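Long-range contact in tubulin-specific chaperone, putative (Trypanosoma brucei, PDB 4B6M), which probably binds alpha-tubulin and microtubule plus ends as tubulin-binding cofactor B, represented here by its CAP-Gly domain: residues Tyr36-Asp50 with Phe59-Pro71. Numbering follows the deposited sequence.
With FMT (formic acid), chain C; FMT (formic acid), chain F.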
loop_
_atom_site.group_PDB
_atom_site.type_symbol
_atom_site.label_atom_id
_atom_site.label_comp_id
_atom_site.label_asym_id
_atom_site.label_seq_id
_atom_site.Cartn_x
_atom_site.Cartn_y
_atom_site.Cartn_z
ATOM N N TYR A 36 -3.200 7.494 10.775
ATOM C CA TYR A 36 -3.157 7.443 9.299
ATOM C C TYR A 36 -2.605 6.135 8.748
ATOM O O TYR A 36 -1.704 5.535 9.328
ATOM C CB TYR A 36 -2.337 8.587 8.714
ATOM C CG TYR A 36 -3.115 9.869 8.606
ATOM C CD1 TYR A 36 -3.286 10.695 9.712
ATOM C CD2 TYR A 36 -3.705 10.236 7.402
ATOM C CE1 TYR A 36 -4.017 11.871 9.616
ATOM C CE2 TYR A 36 -4.441 11.405 7.294
ATOM C CZ TYR A 36 -4.593 12.214 8.399
ATOM O OH TYR A 36 -5.321 13.379 8.272
ATOM N N TRP A 37 -3.196 5.714 7.635
ATOM C CA TRP A 37 -2.799 4.492 6.916
ATOM C C TRP A 37 -2.517 4.771 5.471
ATOM O O TRP A 37 -3.082 5.684 4.851
ATOM C CB TRP A 37 -3.923 3.458 6.981
ATOM C CG TRP A 37 -4.103 2.907 8.367
ATOM C CD1 TRP A 37 -4.973 3.361 9.356
ATOM C CD2 TRP A 37 -3.355 1.813 8.987
ATOM N NE1 TRP A 37 -4.810 2.635 10.515
ATOM C CE2 TRP A 37 -3.855 1.694 10.360
ATOM C CE3 TRP A 37 -2.346 0.951 8.557
ATOM C CZ2 TRP A 37 -3.363 0.734 11.234
ATOM C CZ3 TRP A 37 -1.845 -0.001 9.455
ATOM C CH2 TRP A 37 -2.366 -0.114 10.756
ATOM N N VAL A 38 -1.656 3.939 4.892
ATOM C CA VAL A 38 -1.348 4.021 3.474
ATOM C C VAL A 38 -1.771 2.715 2.802
ATOM O O VAL A 38 -1.338 1.617 3.196
ATOM C CB VAL A 38 0.168 4.274 3.259
ATOM C CG1 VAL A 38 0.470 4.458 1.775
ATOM C CG2 VAL A 38 0.627 5.516 4.043
ATOM N N GLY A 39 -2.665 2.806 1.821
ATOM C CA GLY A 39 -3.057 1.621 1.057
ATOM C C GLY A 39 -2.109 1.465 -0.103
ATOM O O GLY A 39 -1.996 2.406 -0.887
ATOM N N VAL A 40 -1.458 0.311 -0.226
ATOM C CA VAL A 40 -0.479 0.092 -1.301
ATOM C C VAL A 40 -0.905 -1.079 -2.166
ATOM O O VAL A 40 -1.348 -2.112 -1.650
ATOM C CB VAL A 40 0.937 -0.172 -0.732
ATOM C CG1 VAL A 40 1.901 -0.561 -1.845
ATOM C CG2 VAL A 40 1.465 1.043 0.012
ATOM N N GLU A 41 -0.778 -0.923 -3.487
ATOM C CA GLU A 41 -0.885 -2.061 -4.381
ATOM C C GLU A 41 0.519 -2.462 -4.807
ATOM O O GLU A 41 1.243 -1.696 -5.477
ATOM C CB GLU A 41 -1.726 -1.723 -5.606
ATOM C CG GLU A 41 -1.809 -2.882 -6.569
ATOM C CD GLU A 41 -2.666 -2.575 -7.781
ATOM O OE1 GLU A 41 -3.240 -1.463 -7.855
ATOM O OE2 GLU A 41 -2.737 -3.446 -8.654
ATOM N N PHE A 42 0.912 -3.665 -4.422
ATOM C CA PHE A 42 2.232 -4.168 -4.753
ATOM C C PHE A 42 2.298 -4.685 -6.176
ATOM O O PHE A 42 1.279 -5.090 -6.759
ATOM C CB PHE A 42 2.648 -5.241 -3.750
ATOM C CG PHE A 42 2.757 -4.718 -2.352
ATOM C CD1 PHE A 42 3.851 -3.941 -1.998
ATOM C CD2 PHE A 42 1.761 -4.953 -1.405
ATOM C CE1 PHE A 42 3.965 -3.413 -0.727
ATOM C CE2 PHE A 42 1.881 -4.445 -0.114
ATOM C CZ PHE A 42 2.982 -3.660 0.222
ATOM N N ASP A 43 3.511 -4.657 -6.731
ATOM C CA ASP A 43 3.733 -5.196 -8.051
ATOM C C ASP A 43 3.638 -6.713 -8.066
ATOM O O ASP A 43 3.152 -7.296 -9.047
ATOM C CB ASP A 43 5.102 -4.778 -8.560
ATOM C CG ASP A 43 5.192 -3.303 -8.891
ATOM O OD1 ASP A 43 4.242 -2.530 -8.657
ATOM O OD2 ASP A 43 6.270 -2.895 -9.380
ATOM N N GLU A 44 4.082 -7.335 -6.977
ATOM C CA GLU A 44 4.155 -8.775 -6.792
ATOM C C GLU A 44 3.169 -9.168 -5.686
ATOM O O GLU A 44 2.754 -8.317 -4.896
ATOM C CB GLU A 44 5.595 -9.168 -6.441
ATOM C CG GLU A 44 6.534 -8.674 -7.541
ATOM C CD GLU A 44 7.928 -9.295 -7.579
ATOM O OE1 GLU A 44 8.171 -10.316 -6.927
ATOM O OE2 GLU A 44 8.767 -8.756 -8.335
ATOM N N PRO A 45 2.779 -10.439 -5.640
ATOM C CA PRO A 45 1.730 -10.795 -4.682
ATOM C C PRO A 45 2.263 -11.004 -3.249
ATOM O O PRO A 45 2.181 -12.097 -2.667
ATOM C CB PRO A 45 1.099 -12.051 -5.301
ATOM C CG PRO A 45 2.201 -12.624 -6.150
ATOM C CD PRO A 45 2.930 -11.443 -6.704
ATOM N N VAL A 46 2.765 -9.896 -2.690
ATOM C CA VAL A 46 3.402 -9.843 -1.375
ATOM C C VAL A 46 2.578 -9.039 -0.357
ATOM O O VAL A 46 3.038 -8.749 0.755
ATOM C CB VAL A 46 4.861 -9.301 -1.464
ATOM C CG1 VAL A 46 5.768 -10.297 -2.207
ATOM C CG2 VAL A 46 4.903 -7.878 -2.044
ATOM N N GLY A 47 1.375 -8.637 -0.743
ATOM C CA GLY A 47 0.531 -7.902 0.187
ATOM C C GLY A 47 -0.168 -8.855 1.138
ATOM O O GLY A 47 -0.576 -9.930 0.738
ATOM N N LYS A 48 -0.357 -8.437 2.390
ATOM C CA LYS A 48 -1.170 -9.174 3.335
ATOM C C LYS A 48 -2.652 -9.304 2.933
ATOM O O LYS A 48 -3.346 -10.171 3.443
ATOM C CB LYS A 48 -1.122 -8.462 4.698
ATOM C CG LYS A 48 0.232 -8.552 5.368
ATOM C CD LYS A 48 0.486 -9.987 5.786
ATOM C CE LYS A 48 1.857 -10.138 6.401
ATOM N NZ LYS A 48 1.906 -9.533 7.772
ATOM N N GLY A 49 -3.156 -8.415 2.078
ATOM C CA GLY A 49 -4.580 -8.394 1.767
ATOM C C GLY A 49 -4.904 -8.053 0.335
ATOM O O GLY A 49 -4.134 -8.329 -0.585
ATOM N N ASP A 50 -6.104 -7.491 0.162
ATOM C CA ASP A 50 -6.673 -7.230 -1.156
ATOM C C ASP A 50 -7.326 -5.856 -1.202
ATOM O O ASP A 50 -8.206 -5.626 -2.021
ATOM C CB ASP A 50 -7.717 -8.320 -1.468
ATOM C CG ASP A 50 -8.920 -8.280 -0.527
ATOM O OD1 ASP A 50 -8.916 -7.502 0.436
ATOM O OD2 ASP A 50 -9.888 -9.038 -0.777
ATOM N N PHE A 59 -9.752 0.460 -1.310
ATOM C CA PHE A 59 -9.237 0.730 -2.646
ATOM C C PHE A 59 -9.313 -0.502 -3.523
ATOM O O PHE A 59 -9.244 -1.651 -3.035
ATOM C CB PHE A 59 -7.809 1.333 -2.603
ATOM C CG PHE A 59 -6.747 0.406 -2.059
ATOM C CD1 PHE A 59 -6.502 0.363 -0.700
ATOM C CD2 PHE A 59 -5.962 -0.369 -2.926
ATOM C CE1 PHE A 59 -5.516 -0.477 -0.176
ATOM C CE2 PHE A 59 -4.961 -1.214 -2.413
ATOM C CZ PHE A 59 -4.746 -1.251 -1.040
ATOM N N GLN A 60 -9.480 -0.274 -4.827
ATOM C CA GLN A 60 -9.529 -1.342 -5.813
ATOM C C GLN A 60 -8.193 -2.065 -5.819
ATOM O O GLN A 60 -7.152 -1.416 -5.898
ATOM C CB GLN A 60 -9.815 -0.752 -7.192
ATOM C CG GLN A 60 -10.111 -1.774 -8.274
ATOM C CD GLN A 60 -10.516 -1.112 -9.573
ATOM O OE1 GLN A 60 -9.805 -0.248 -10.088
ATOM N NE2 GLN A 60 -11.668 -1.507 -10.107
ATOM N N CYS A 61 -8.237 -3.388 -5.737
ATOM C CA CYS A 61 -7.042 -4.209 -5.687
ATOM C C CYS A 61 -7.393 -5.681 -5.737
ATOM O O CYS A 61 -8.470 -6.091 -5.293
ATOM C CB CYS A 61 -6.268 -3.918 -4.396
ATOM S SG CYS A 61 -4.618 -4.645 -4.289
ATOM N N GLN A 62 -6.485 -6.472 -6.268
ATOM C CA GLN A 62 -6.702 -7.889 -6.364
ATOM C C GLN A 62 -6.063 -8.651 -5.199
ATOM O O GLN A 62 -5.125 -8.166 -4.569
ATOM C CB GLN A 62 -6.267 -8.345 -7.744
ATOM C CG GLN A 62 -7.081 -7.601 -8.803
ATOM C CD GLN A 62 -6.540 -7.777 -10.194
ATOM O OE1 GLN A 62 -5.480 -8.364 -10.375
ATOM N NE2 GLN A 62 -7.277 -7.291 -11.192
ATOM N N PRO A 63 -6.609 -9.824 -4.859
ATOM C CA PRO A 63 -6.089 -10.561 -3.707
ATOM C C PRO A 63 -4.581 -10.788 -3.752
ATOM O O PRO A 63 -4.022 -11.076 -4.818
ATOM C CB PRO A 63 -6.860 -11.897 -3.742
ATOM C CG PRO A 63 -8.144 -11.532 -4.421
ATOM C CD PRO A 63 -7.731 -10.553 -5.493
ATOM N N ASN A 64 -3.946 -10.597 -2.596
ATOM C CA ASN A 64 -2.500 -10.780 -2.394
ATOM C C ASN A 64 -1.638 -9.629 -2.861
ATOM O O ASN A 64 -0.409 -9.728 -2.717
ATOM C CB ASN A 64 -1.992 -12.104 -2.954
ATOM C CG ASN A 64 -2.758 -13.269 -2.393
ATOM O OD1 ASN A 64 -2.801 -13.448 -1.192
ATOM N ND2 ASN A 64 -3.450 -14.005 -3.256
ATOM N N TYR A 65 -2.269 -8.564 -3.360
ATOM C CA TYR A 65 -1.527 -7.367 -3.833
ATOM C C TYR A 65 -1.711 -6.147 -2.984
ATOM O O TYR A 65 -1.096 -5.105 -3.269
ATOM C CB TYR A 65 -1.896 -6.986 -5.282
ATOM C CG TYR A 65 -1.398 -8.038 -6.197
ATOM C CD1 TYR A 65 -2.187 -9.149 -6.470
ATOM C CD2 TYR A 65 -0.115 -7.959 -6.753
ATOM C CE1 TYR A 65 -1.705 -10.175 -7.270
ATOM C CE2 TYR A 65 0.369 -8.973 -7.551
ATOM C CZ TYR A 65 -0.459 -10.066 -7.822
ATOM O OH TYR A 65 0.024 -11.072 -8.613
ATOM N N GLY A 66 -2.568 -6.249 -1.973
ATOM C CA GLY A 66 -2.945 -5.074 -1.204
ATOM C C GLY A 66 -2.359 -5.064 0.183
ATOM O O GLY A 66 -2.319 -6.086 0.885
ATOM N N GLY A 67 -1.880 -3.903 0.597
ATOM C CA GLY A 67 -1.507 -3.741 2.001
ATOM C C GLY A 67 -1.985 -2.430 2.552
ATOM O O GLY A 67 -2.171 -1.475 1.803
ATOM N N PHE A 68 -2.216 -2.385 3.864
ATOM C CA PHE A 68 -2.403 -1.123 4.566
ATOM C C PHE A 68 -1.243 -1.018 5.502
ATOM O O PHE A 68 -1.042 -1.905 6.346
ATOM C CB PHE A 68 -3.693 -1.097 5.388
ATOM C CG PHE A 68 -4.931 -1.082 4.561
ATOM C CD1 PHE A 68 -5.479 0.117 4.093
ATOM C CD2 PHE A 68 -5.551 -2.282 4.231
ATOM C CE1 PHE A 68 -6.601 0.104 3.308
ATOM C CE2 PHE A 68 -6.696 -2.306 3.437
ATOM C CZ PHE A 68 -7.231 -1.099 2.988
ATOM N N LEU A 69 -0.466 0.033 5.327
ATOM C CA LEU A 69 0.744 0.178 6.109
ATOM C C LEU A 69 0.738 1.504 6.806
ATOM O O LEU A 69 0.086 2.427 6.367
ATOM C CB LEU A 69 1.977 0.195 5.176
ATOM C CG LEU A 69 2.417 -1.029 4.358
ATOM C CD1 LEU A 69 1.373 -1.559 3.382
ATOM C CD2 LEU A 69 3.661 -0.690 3.559
ATOM N N ARG A 70 1.482 1.613 7.897
ATOM C CA ARG A 70 1.749 2.933 8.475
ATOM C C ARG A 70 2.697 3.702 7.584
ATOM O O ARG A 70 3.532 3.110 6.905
ATOM C CB ARG A 70 2.349 2.798 9.872
ATOM C CG ARG A 70 1.375 2.216 10.859
ATOM C CD ARG A 70 0.169 3.102 11.064
ATOM N NE ARG A 70 -0.420 2.761 12.337
ATOM C CZ ARG A 70 -1.534 3.277 12.808
ATOM N NH1 ARG A 70 -2.217 4.156 12.093
ATOM N NH2 ARG A 70 -1.961 2.880 14.009
ATOM N N PRO A 71 2.593 5.036 7.579
ATOM C CA PRO A 71 3.478 5.855 6.766
ATOM C C PRO A 71 4.961 5.588 7.002
ATOM O O PRO A 71 5.744 5.671 6.026
ATOM C CB PRO A 71 3.085 7.306 7.157
ATOM C CG PRO A 71 1.636 7.176 7.538
ATOM C CD PRO A 71 1.489 5.809 8.178
HETATM C C FMT C . 1.005 -5.294 4.107
HETATM O O1 FMT C . 1.933 -4.816 4.783
HETATM O O2 FMT C . 1.122 -5.943 3.099
HETATM C C FMT F . 1.896 -2.807 8.954
HETATM O O1 FMT F . 1.740 -1.584 9.134
HETATM O O2 FMT F . 2.999 -3.366 8.711
HETATM O O HOH W 1 -5.958 -1.463 -8.426
HETATM O O HOH W 2 -3.692 -12.245 1.595
#
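Phe59 sets its ring against the backbone of Gly39 and Val40, CE1 lying 3.5 Å from Gly39 CA, where the SH3-like sheet of the CAP-Gly domain pairs antiparallel strands 36-42 and 66-69. CG of Phe59 sits between its own backbone N and carbonyl carbon (chi1 65°), which tips the ring onto the strand. A water donates to both Gln60 O and Glu41 OE1; the same carboxylate oxygen forms a salt bridge with Arg24. Cys61 SG packs beside Glu41 CG, and Pro63 CA meets Asp50 CB.

A type II beta turn from Gln62 to Tyr65 carries Asn64, whose O accepts a hydrogen bond from Gly47 N. Pro45 lies over one face of the Tyr65 ring in a CH-pi contact, CB 4.0 Å from the centroid, while Phe42 O and Asp43 O are at the ring edge. Tyr65 and Gly66 together face Gly49 in a classic beta bulge: Gly49 N donates to Gly66 O and Gly66 N to Gly49 O. Gly67 pairs with Val40 by two hydrogen bonds. Phe68 CB touches Trp37 CE3. Leu69 pairs with Val38 by two more hydrogen bonds, and its CD1 turns to Phe42 CZ at 4.1 Å on the buried face, shared with Cys14 and Val74.

Bent at chi2 (-63°), Arg70 folds back over Trp37: CD sits above the six-membered ring, and the guanidinium lies flat on the indole, planes 13° apart, in an off-centre cation-pi stack. Arg70 NH2 donates to Pro34 O, and Trp37 NE1 to Lys33 O. Arg70 NH1 donates to Tyr36 O at 3.1 Å, from above that carbonyl plane.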